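PDB 4A35: mitochondrial enolase superfamily member 1 from Homo sapiens, which catalyses the magnesium-dependent dehydration of L-fuconate to 2-keto-3-deoxy-L-fuconate, a step in the breakdown of L-fucose. Local coordinates for the interface of chains A and B. Coordinates in Å, arbitrary orientation; residue numbers count along the deposited sequence, not the author numbering. Chains: chain A/B, Mitochondrial enolase superfamily member 1.

Contact 1: the interface of chains A and B. Residues chain A 109, 155, 309-310, 312-313, 315-316; chain B 280-281, 283-285.
The carboxylate of B:Asp283 enters chain A tip first and is held at both oxygens. OD1 makes a salt bridge with the side-chain amine NZ of A:Lys109 at 3.0 Å, while OD2 accepts a hydrogen bond from the amide ND2 of A:Asn310, nearly straight at 166°; both donors sit above the carboxylate plane. The A:His309 ring presents its CE1 edge to the same carboxylate, the two planes 56° apart. One residue on, B:Asp284 crosses A:Lys315 at about a right angle, and its OD2 lies 2.7 Å from NZ in a second salt bridge. A:Gln316, extended beyond CG, reads the intervening backbone with both ends of its amide: NE2 donates to the carbonyl O of B:Asp283 at 2.8 Å, and OE1 accepts from N of B:Ile285, the first residue of helix 285-295, through a strongly bent bond (116° at H). Between these polar grips, CG1 of A:Val312 packs against CB of B:Asp284 at 3.7 Å.

A second shell sets these groups. The A:Asn310 amide is oriented by its OD1, which accepts from N of A:Val312 near the start of helix 311-319, and A:Gln316 NE2 also bonds O of A:Val312. A:Lys315 NZ is tied back to O of A:Tyr155. In the deposited pair, this patch would fasten segment 280-285 of chain B to helix 311-319 and neighbouring loops of chain A; CB of B:Ser281 stands over the A:Tyr155 ring, 3.5 Å from its centroid.

Contact 2: the interface of chains A and B. Residues chain A 30, 110-111, 114, 254, 282-283, 307, 309, 332; chain B 103-107, 109.
One face of the B:Trp104 indole carries two groups of chain A: NH2 of A:Arg332 lies over the five-membered ring, 3.2 Å from its centroid in a cation-pi contact, and the A:Gln307 amide stacks toward the rim, its plane 28° from the ring. The indole turns its CE3 edge onto one face of the A:His30 imidazole, the planes 78° apart, with NE2 of that imidazole level with the indole plane. The A:Arg332 guanidinium has A:Leu114 CD2 over one face, and at its edge NH1 and NH2 converge end-on upon the main-chain O of B:Trp104, NH2 at 2.8 Å. That oxygen lies almost in the guanidinium plane, so ring and carbonyl of one residue fix the arginine's rotation together; bends at chi2 and chi3 bring it there.

B:Arg103 has B:Pro107 CB over a guanidinium face, whereas NH1 reaches OE1 of A:Gln254 at 2.9 Å and, less closely, NE2 of A:His30 at 3.3 Å. Water 3 joins NH2 of B:Arg103 to the same OE1. A:Gln254 NE2 in turn bonds OE1 of A:Gln307. B:Lys109, bent at chi3, forms a salt bridge from NZ to A:Asp283 OD1, and water 2 links NZ with O of A:Gln307 and O of B:Gly106. Segment 103-109, with a cis peptide before B:Pro107, is thereby docked on chain A. The contact's centre lies about 11 Å from active-site A:His356, so the pairing is likely to steady loops around that site.

Contact 3: the interface of chains A and B. Residues chain A 58, 61-62, 64-66, 68, 111; chain B 65, 68-69, 72, 102, 105, 111.
This is a largely apolar, two-fold symmetric helix interface: helices 63-73 and 110-131 of the two subunits, with 3-10 helix 102-105 of chain B alongside, pack together in the deposited two-chain assembly and probably stabilise that pairing. Near the axis, A:Val111 and B:Val111 touch CB to CB at 3.7 Å. Flanking this pair, A:Val65 and B:Val111 meet tip to tip through their CG1 methyls at 3.8 Å, a contact repeated with the chains exchanged; each CG1 is anti to its backbone N. The other branch of A:Val65, CG2, lies against CA of B:Ala69 at 3.7 Å. SG of B:Cys68, also anti to its backbone N, lies 3.8 Å from CA of A:Val65.

Outward from the axis, B:Ile105 enters with CG1 in the crowded position between its backbone N and carbonyl carbon (chi1 69°). It runs beside A:Val111, pointing the same way, with CD1 3.6 Å from A:Val111 CG2. CD1 also nears A:Gly62 CA and A:Val65 CB, while CG2 meets A:Val66 CG2. An alanine here would remove CG1, CG2 and CD1 and would probably loosen the packing among A:Gly62, A:Val65, A:Val66 and A:Val111. Beside it, B:Leu102 CD2 presses tightly on A:Gly62 CA at 3.4 Å, where chain A offers no side chain.

Water 5 joins A:Glu64 OE2, 2.8 Å away, to O of B:Cys68, and water 4 joins N of A:Val111 to O of B:Ile105. The abutting branches give the protein a hydrophobic seam that probably sets how its subunits align.

Contact 1: the interface of chains A and B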
# COMPACT_ATOMS: atom_id res chain seq x y z
N LYS A 109 2.95 -0.17 -3.66
CA LYS A 109 2.01 -0.90 -2.80
C LYS A 109 0.64 -0.95 -3.46
O LYS A 109 0.30 -0.10 -4.26
CB LYS A 109 1.90 -0.26 -1.40
CG LYS A 109 1.25 1.14 -1.43
CD LYS A 109 1.39 1.87 -0.04
CE LYS A 109 2.81 2.26 0.28
NZ LYS A 109 2.80 3.29 1.35
N TYR A 155 16.32 2.56 -0.65
CA TYR A 155 15.73 2.36 0.70
C TYR A 155 16.23 1.08 1.41
O TYR A 155 15.74 0.81 2.50
CB TYR A 155 14.21 2.35 0.68
CG TYR A 155 13.59 3.55 -0.01
CD1 TYR A 155 14.05 4.86 0.25
CD2 TYR A 155 12.56 3.39 -0.94
CE1 TYR A 155 13.46 5.97 -0.38
CE2 TYR A 155 11.95 4.49 -1.56
CZ TYR A 155 12.39 5.78 -1.25
OH TYR A 155 11.80 6.88 -1.87
N HIS A 309 3.86 -5.59 1.29
CA HIS A 309 3.83 -4.88 0.00
C HIS A 309 5.15 -4.56 -0.74
O HIS A 309 5.11 -4.42 -1.97
CB HIS A 309 2.90 -3.64 0.06
CG HIS A 309 3.26 -2.61 1.08
ND1 HIS A 309 4.21 -1.64 0.81
CD2 HIS A 309 2.82 -2.44 2.35
CE1 HIS A 309 4.30 -0.90 1.90
NE2 HIS A 309 3.52 -1.35 2.86
N ASN A 310 6.29 -4.41 -0.04
CA ASN A 310 7.53 -4.11 -0.77
C ASN A 310 8.71 -4.47 0.12
O ASN A 310 8.52 -4.89 1.28
CB ASN A 310 7.57 -2.66 -1.32
CG ASN A 310 7.58 -1.56 -0.27
OD1 ASN A 310 8.10 -1.75 0.84
ND2 ASN A 310 6.94 -0.43 -0.59
N VAL A 312 10.82 -2.57 1.63
CA VAL A 312 11.04 -1.68 2.80
C VAL A 312 10.40 -2.33 4.03
O VAL A 312 10.96 -2.27 5.11
CB VAL A 312 10.57 -0.21 2.55
CG1 VAL A 312 10.85 0.74 3.75
CG2 VAL A 312 11.28 0.34 1.30
N ILE A 313 9.23 -2.95 3.86
CA ILE A 313 8.55 -3.65 4.95
C ILE A 313 9.41 -4.86 5.32
O ILE A 313 9.63 -5.06 6.50
CB ILE A 313 7.08 -4.06 4.59
CG1 ILE A 313 6.20 -2.78 4.17
CG2 ILE A 313 6.42 -4.79 5.81
CD1 ILE A 313 6.01 -1.73 5.40
N LYS A 315 12.60 -5.32 4.94
CA LYS A 315 13.82 -4.84 5.58
C LYS A 315 13.59 -4.59 7.07
O LYS A 315 14.37 -5.06 7.89
CB LYS A 315 14.35 -3.56 4.90
CG LYS A 315 15.52 -2.91 5.69
CD LYS A 315 15.92 -1.59 5.08
CE LYS A 315 14.97 -0.42 5.44
NZ LYS A 315 15.67 0.90 5.28
N GLN A 316 12.50 -3.93 7.41
CA GLN A 316 12.21 -3.60 8.82
C GLN A 316 11.83 -4.84 9.61
O GLN A 316 12.23 -4.94 10.76
CB GLN A 316 11.12 -2.54 8.92
CG GLN A 316 11.62 -1.17 8.33
CD GLN A 316 10.40 -0.28 8.25
OE1 GLN A 316 10.13 0.44 9.19
NE2 GLN A 316 9.61 -0.42 7.16
N THR B 280 12.80 9.98 4.01
CA THR B 280 12.99 8.71 3.31
C THR B 280 11.61 8.12 2.99
O THR B 280 10.58 8.84 3.12
CB THR B 280 13.90 7.76 4.15
OG1 THR B 280 14.31 6.70 3.30
CG2 THR B 280 13.20 7.19 5.44
N SER B 281 11.61 6.87 2.55
CA SER B 281 10.40 6.08 2.20
C SER B 281 9.28 6.29 3.27
O SER B 281 9.57 6.16 4.47
CB SER B 281 10.75 4.60 2.08
OG SER B 281 9.57 3.82 2.11
N ASP B 283 7.10 4.30 4.11
CA ASP B 283 6.94 3.01 4.83
C ASP B 283 8.04 2.75 5.87
O ASP B 283 7.94 1.79 6.65
CB ASP B 283 7.03 1.82 3.84
CG ASP B 283 5.94 1.80 2.79
OD1 ASP B 283 4.76 1.98 3.15
OD2 ASP B 283 6.27 1.55 1.61
N ASP B 284 9.12 3.55 5.84
CA ASP B 284 10.25 3.17 6.69
C ASP B 284 10.13 3.83 8.06
O ASP B 284 10.69 4.88 8.30
CB ASP B 284 11.56 3.53 6.00
CG ASP B 284 12.75 2.74 6.53
OD1 ASP B 284 12.61 2.04 7.61
OD2 ASP B 284 13.80 2.81 5.88
N ILE B 285 9.44 3.16 8.96
CA ILE B 285 9.24 3.60 10.35
C ILE B 285 10.60 3.63 11.04
O ILE B 285 10.95 4.65 11.65
CB ILE B 285 8.26 2.65 11.09
CG1 ILE B 285 6.84 2.71 10.46
CG2 ILE B 285 8.23 2.91 12.61
CD1 ILE B 285 6.25 1.26 10.23

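Contact 2: the interface of chains A and B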
# COMPACT_ATOMS: atom_id res chain seq x y z
N HIS A 30 -10.54 -13.93 4.42
CA HIS A 30 -11.10 -14.05 3.05
C HIS A 30 -12.00 -15.32 3.02
O HIS A 30 -11.52 -16.43 2.88
CB HIS A 30 -9.95 -14.11 2.02
CG HIS A 30 -8.84 -13.16 2.35
ND1 HIS A 30 -7.73 -13.57 3.07
CD2 HIS A 30 -8.76 -11.82 2.15
CE1 HIS A 30 -6.95 -12.50 3.21
NE2 HIS A 30 -7.53 -11.41 2.69
N GLY A 110 -0.17 -1.91 -3.05
CA GLY A 110 -1.50 -2.02 -3.59
C GLY A 110 -1.54 -2.31 -5.09
O GLY A 110 -0.62 -2.94 -5.68
N VAL A 111 -2.62 -1.80 -5.70
CA VAL A 111 -2.95 -2.05 -7.12
C VAL A 111 -1.78 -1.78 -8.05
O VAL A 111 -1.45 -2.62 -8.91
CB VAL A 111 -4.19 -1.24 -7.55
CG1 VAL A 111 -4.30 -1.18 -9.08
CG2 VAL A 111 -5.45 -1.87 -6.93
N LEU A 114 0.87 -4.54 -7.76
CA LEU A 114 0.36 -5.79 -8.34
C LEU A 114 0.44 -5.73 -9.88
O LEU A 114 0.98 -6.66 -10.52
CB LEU A 114 -1.10 -6.01 -7.91
CG LEU A 114 -1.29 -6.25 -6.38
CD1 LEU A 114 -2.74 -6.54 -6.10
CD2 LEU A 114 -0.48 -7.49 -5.89
N GLN A 254 -3.97 -12.48 9.30
CA GLN A 254 -4.03 -11.10 9.83
C GLN A 254 -5.19 -10.83 10.78
O GLN A 254 -5.48 -9.67 11.05
CB GLN A 254 -4.11 -10.06 8.65
CG GLN A 254 -3.13 -10.37 7.51
CD GLN A 254 -3.51 -9.69 6.19
OE1 GLN A 254 -4.55 -9.03 6.07
NE2 GLN A 254 -2.69 -9.89 5.16
N PRO A 282 -0.36 -7.09 8.02
CA PRO A 282 0.90 -7.32 7.28
C PRO A 282 1.80 -6.09 7.32
O PRO A 282 2.96 -6.19 6.96
CB PRO A 282 0.41 -7.61 5.86
CG PRO A 282 -0.83 -6.72 5.74
CD PRO A 282 -1.50 -7.02 7.08
N ASP A 283 1.25 -4.92 7.75
CA ASP A 283 2.05 -3.68 7.93
C ASP A 283 2.67 -3.56 9.32
O ASP A 283 3.48 -2.64 9.56
CB ASP A 283 1.15 -2.44 7.76
CG ASP A 283 0.52 -2.29 6.39
OD1 ASP A 283 1.26 -2.43 5.38
OD2 ASP A 283 -0.68 -1.97 6.32
N GLN A 307 1.41 -10.75 2.08
CA GLN A 307 0.78 -9.50 1.69
C GLN A 307 1.70 -8.32 2.00
O GLN A 307 1.27 -7.16 1.92
CB GLN A 307 -0.60 -9.33 2.37
CG GLN A 307 -1.65 -10.29 1.78
CD GLN A 307 -3.05 -9.70 1.71
OE1 GLN A 307 -3.99 -10.18 2.36
NE2 GLN A 307 -3.27 -8.75 0.81
N HIS A 309 3.86 -5.59 1.29
CA HIS A 309 3.83 -4.88 0.00
C HIS A 309 5.15 -4.56 -0.74
O HIS A 309 5.11 -4.42 -1.97
CB HIS A 309 2.90 -3.64 0.06
CG HIS A 309 3.26 -2.61 1.08
ND1 HIS A 309 4.21 -1.64 0.81
CD2 HIS A 309 2.82 -2.44 2.35
CE1 HIS A 309 4.30 -0.90 1.90
NE2 HIS A 309 3.52 -1.35 2.86
N ARG A 332 3.05 -10.26 -5.34
CA ARG A 332 2.79 -9.16 -4.42
C ARG A 332 3.96 -8.15 -4.51
O ARG A 332 3.75 -6.95 -4.56
CB ARG A 332 2.68 -9.69 -2.97
CG ARG A 332 2.44 -8.53 -1.91
CD ARG A 332 1.15 -7.73 -2.14
NE ARG A 332 -0.02 -8.62 -2.14
CZ ARG A 332 -1.28 -8.21 -2.13
NH1 ARG A 332 -1.56 -6.90 -2.11
NH2 ARG A 332 -2.28 -9.09 -2.10
N ARG B 103 -10.20 -6.43 -0.37
CA ARG B 103 -9.10 -6.07 0.54
C ARG B 103 -7.73 -6.66 0.03
O ARG B 103 -6.67 -6.12 0.33
CB ARG B 103 -9.39 -6.57 1.99
CG ARG B 103 -9.25 -8.10 2.15
CD ARG B 103 -9.67 -8.60 3.55
NE ARG B 103 -9.10 -7.78 4.62
CZ ARG B 103 -7.84 -7.87 5.06
NH1 ARG B 103 -7.00 -8.74 4.51
NH2 ARG B 103 -7.42 -7.10 6.05
N TRP B 104 -7.79 -7.71 -0.79
CA TRP B 104 -6.56 -8.33 -1.32
C TRP B 104 -5.78 -7.32 -2.17
O TRP B 104 -4.55 -7.41 -2.22
CB TRP B 104 -6.91 -9.54 -2.21
CG TRP B 104 -5.70 -10.38 -2.57
CD1 TRP B 104 -4.99 -10.34 -3.73
CD2 TRP B 104 -5.10 -11.39 -1.77
NE1 TRP B 104 -3.95 -11.24 -3.68
CE2 TRP B 104 -4.02 -11.93 -2.51
CE3 TRP B 104 -5.37 -11.90 -0.47
CZ2 TRP B 104 -3.15 -12.88 -1.96
CZ3 TRP B 104 -4.55 -12.90 0.03
CH2 TRP B 104 -3.47 -13.41 -0.72
N ILE B 105 -6.49 -6.38 -2.82
CA ILE B 105 -5.78 -5.42 -3.67
C ILE B 105 -5.19 -4.23 -2.86
O ILE B 105 -4.52 -3.37 -3.45
CB ILE B 105 -6.55 -4.99 -4.90
CG1 ILE B 105 -7.77 -4.11 -4.53
CG2 ILE B 105 -6.90 -6.24 -5.81
CD1 ILE B 105 -8.46 -3.44 -5.85
N GLY B 106 -5.35 -4.26 -1.54
CA GLY B 106 -4.68 -3.35 -0.61
C GLY B 106 -3.82 -4.27 0.25
O GLY B 106 -2.82 -4.80 -0.24
N PRO B 107 -4.26 -4.61 1.49
CA PRO B 107 -5.41 -4.05 2.20
C PRO B 107 -5.11 -2.68 2.80
O PRO B 107 -4.01 -2.44 3.34
CB PRO B 107 -5.68 -5.06 3.34
CG PRO B 107 -4.49 -5.96 3.39
CD PRO B 107 -3.51 -5.55 2.35
N LYS B 109 -4.43 0.28 1.56
CA LYS B 109 -3.27 0.99 1.01
C LYS B 109 -3.42 1.16 -0.48
O LYS B 109 -4.10 0.38 -1.14
CB LYS B 109 -1.95 0.26 1.33
CG LYS B 109 -1.82 -1.10 0.62
CD LYS B 109 -0.60 -1.93 1.16
CE LYS B 109 -0.80 -2.41 2.58
NZ LYS B 109 0.16 -3.52 2.85
O HOH W 1 -4.63 -0.64 -3.65
O HOH W 2 -0.30 -5.41 0.72
O HOH W 3 -4.94 -6.78 7.57

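Contact 3: the interface of chains A and B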
# COMPACT_ATOMS: atom_id res chain seq x y z
N THR A 58 -5.28 -12.27 -7.61
CA THR A 58 -6.31 -11.56 -6.84
C THR A 58 -7.36 -12.57 -6.35
O THR A 58 -7.36 -13.72 -6.78
CB THR A 58 -7.00 -10.40 -7.60
OG1 THR A 58 -7.95 -11.00 -8.50
CG2 THR A 58 -6.02 -9.42 -8.32
N LYS A 61 -13.13 -9.86 -7.12
CA LYS A 61 -13.43 -8.45 -7.25
C LYS A 61 -12.12 -7.65 -7.09
O LYS A 61 -11.31 -7.97 -6.25
CB LYS A 61 -14.46 -8.00 -6.19
CG LYS A 61 -15.86 -8.61 -6.41
CD LYS A 61 -16.69 -8.23 -5.22
CE LYS A 61 -18.03 -8.89 -5.12
NZ LYS A 61 -18.00 -9.98 -4.11
N GLY A 62 -11.95 -6.67 -7.95
CA GLY A 62 -10.76 -5.82 -7.94
C GLY A 62 -9.78 -6.17 -9.02
O GLY A 62 -8.89 -5.38 -9.32
N GLU A 64 -10.38 -6.14 -12.18
CA GLU A 64 -10.58 -5.11 -13.22
C GLU A 64 -9.75 -3.82 -12.87
O GLU A 64 -9.32 -3.10 -13.77
CB GLU A 64 -12.07 -4.82 -13.42
CG GLU A 64 -12.74 -3.94 -12.36
CD GLU A 64 -13.09 -4.57 -11.03
OE1 GLU A 64 -12.62 -5.69 -10.73
OE2 GLU A 64 -13.73 -3.86 -10.20
N VAL A 65 -9.57 -3.51 -11.55
CA VAL A 65 -8.78 -2.33 -11.12
C VAL A 65 -7.28 -2.55 -11.47
O VAL A 65 -6.57 -1.63 -11.97
CB VAL A 65 -9.03 -2.02 -9.61
CG1 VAL A 65 -8.28 -0.76 -9.21
CG2 VAL A 65 -10.53 -1.89 -9.30
N VAL A 66 -6.79 -3.77 -11.21
CA VAL A 66 -5.42 -4.20 -11.56
C VAL A 66 -5.23 -4.10 -13.10
O VAL A 66 -4.23 -3.52 -13.58
CB VAL A 66 -5.09 -5.61 -11.00
CG1 VAL A 66 -3.72 -6.07 -11.45
CG2 VAL A 66 -5.20 -5.63 -9.46
N CYS A 68 -6.81 -2.18 -15.15
CA CYS A 68 -6.73 -0.74 -15.43
C CYS A 68 -5.30 -0.19 -15.21
O CYS A 68 -4.78 0.59 -16.02
CB CYS A 68 -7.72 0.01 -14.54
SG CYS A 68 -8.00 1.71 -15.06
N VAL A 111 -2.62 -1.80 -5.70
CA VAL A 111 -2.95 -2.05 -7.12
C VAL A 111 -1.78 -1.78 -8.05
O VAL A 111 -1.45 -2.62 -8.91
CB VAL A 111 -4.19 -1.24 -7.55
CG1 VAL A 111 -4.30 -1.18 -9.08
CG2 VAL A 111 -5.45 -1.87 -6.93
N VAL B 65 -7.46 4.78 -12.60
CA VAL B 65 -7.38 3.54 -11.80
C VAL B 65 -8.20 3.71 -10.50
O VAL B 65 -8.95 2.79 -10.06
CB VAL B 65 -5.89 3.13 -11.55
CG1 VAL B 65 -5.83 1.81 -10.80
CG2 VAL B 65 -5.09 3.06 -12.86
N CYS B 68 -11.84 3.57 -11.30
CA CYS B 68 -12.19 2.16 -11.42
C CYS B 68 -12.50 1.52 -10.04
O CYS B 68 -13.48 0.78 -9.88
CB CYS B 68 -11.06 1.40 -12.11
SG CYS B 68 -11.55 -0.25 -12.67
N ALA B 69 -11.65 1.84 -9.07
CA ALA B 69 -11.78 1.26 -7.73
C ALA B 69 -13.00 1.89 -7.00
O ALA B 69 -13.67 1.17 -6.24
CB ALA B 69 -10.49 1.49 -6.94
N ALA B 72 -15.79 -0.14 -8.15
CA ALA B 72 -15.79 -1.44 -7.46
C ALA B 72 -16.40 -1.34 -6.07
O ALA B 72 -17.00 -2.31 -5.59
CB ALA B 72 -14.35 -2.00 -7.37
N LEU B 102 -12.02 -7.52 -2.20
CA LEU B 102 -11.32 -6.28 -2.56
C LEU B 102 -10.16 -5.97 -1.62
O LEU B 102 -9.22 -5.32 -2.05
CB LEU B 102 -12.29 -5.07 -2.60
CG LEU B 102 -13.19 -4.98 -3.81
CD1 LEU B 102 -14.27 -3.87 -3.62
CD2 LEU B 102 -12.39 -4.74 -5.10
N ILE B 105 -6.49 -6.38 -2.82
CA ILE B 105 -5.78 -5.42 -3.67
C ILE B 105 -5.19 -4.23 -2.86
O ILE B 105 -4.52 -3.37 -3.45
CB ILE B 105 -6.55 -4.99 -4.90
CG1 ILE B 105 -7.77 -4.11 -4.53
CG2 ILE B 105 -6.90 -6.24 -5.81
CD1 ILE B 105 -8.46 -3.44 -5.85
N VAL B 111 -4.39 2.33 -4.24
CA VAL B 111 -5.59 2.69 -5.01
C VAL B 111 -6.88 2.42 -4.24
O VAL B 111 -7.76 3.31 -4.15
CB VAL B 111 -5.62 1.97 -6.37
CG1 VAL B 111 -7.03 2.03 -6.99
CG2 VAL B 111 -4.58 2.62 -7.30
O HOH W 4 -4.63 -0.64 -3.65
O HOH W 5 -14.63 -1.38 -11.07

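The three contacts form one continuous strip across a two-fold interface. Measured between the centres of their C-alpha atoms, contact 1 lies about 14 Å from contact 2 and 22 Å from contact 3, while contacts 2 and 3 are about 11 Å apart. A:His309 belongs to contacts 1 and 2; A:Val111 and B:Ile105 to contacts 2 and 3. By symmetry, the A:Lys109–B:Asp283 bridge of contact 1 reappears as B:Lys109–A:Asp283 in contact 2. The strip grades from charged pairs to an apolar seam. The centre of contact 2 is nearest A:Lys223 and A:His356, about 14 and 11 Å away, making influence on them more plausible there.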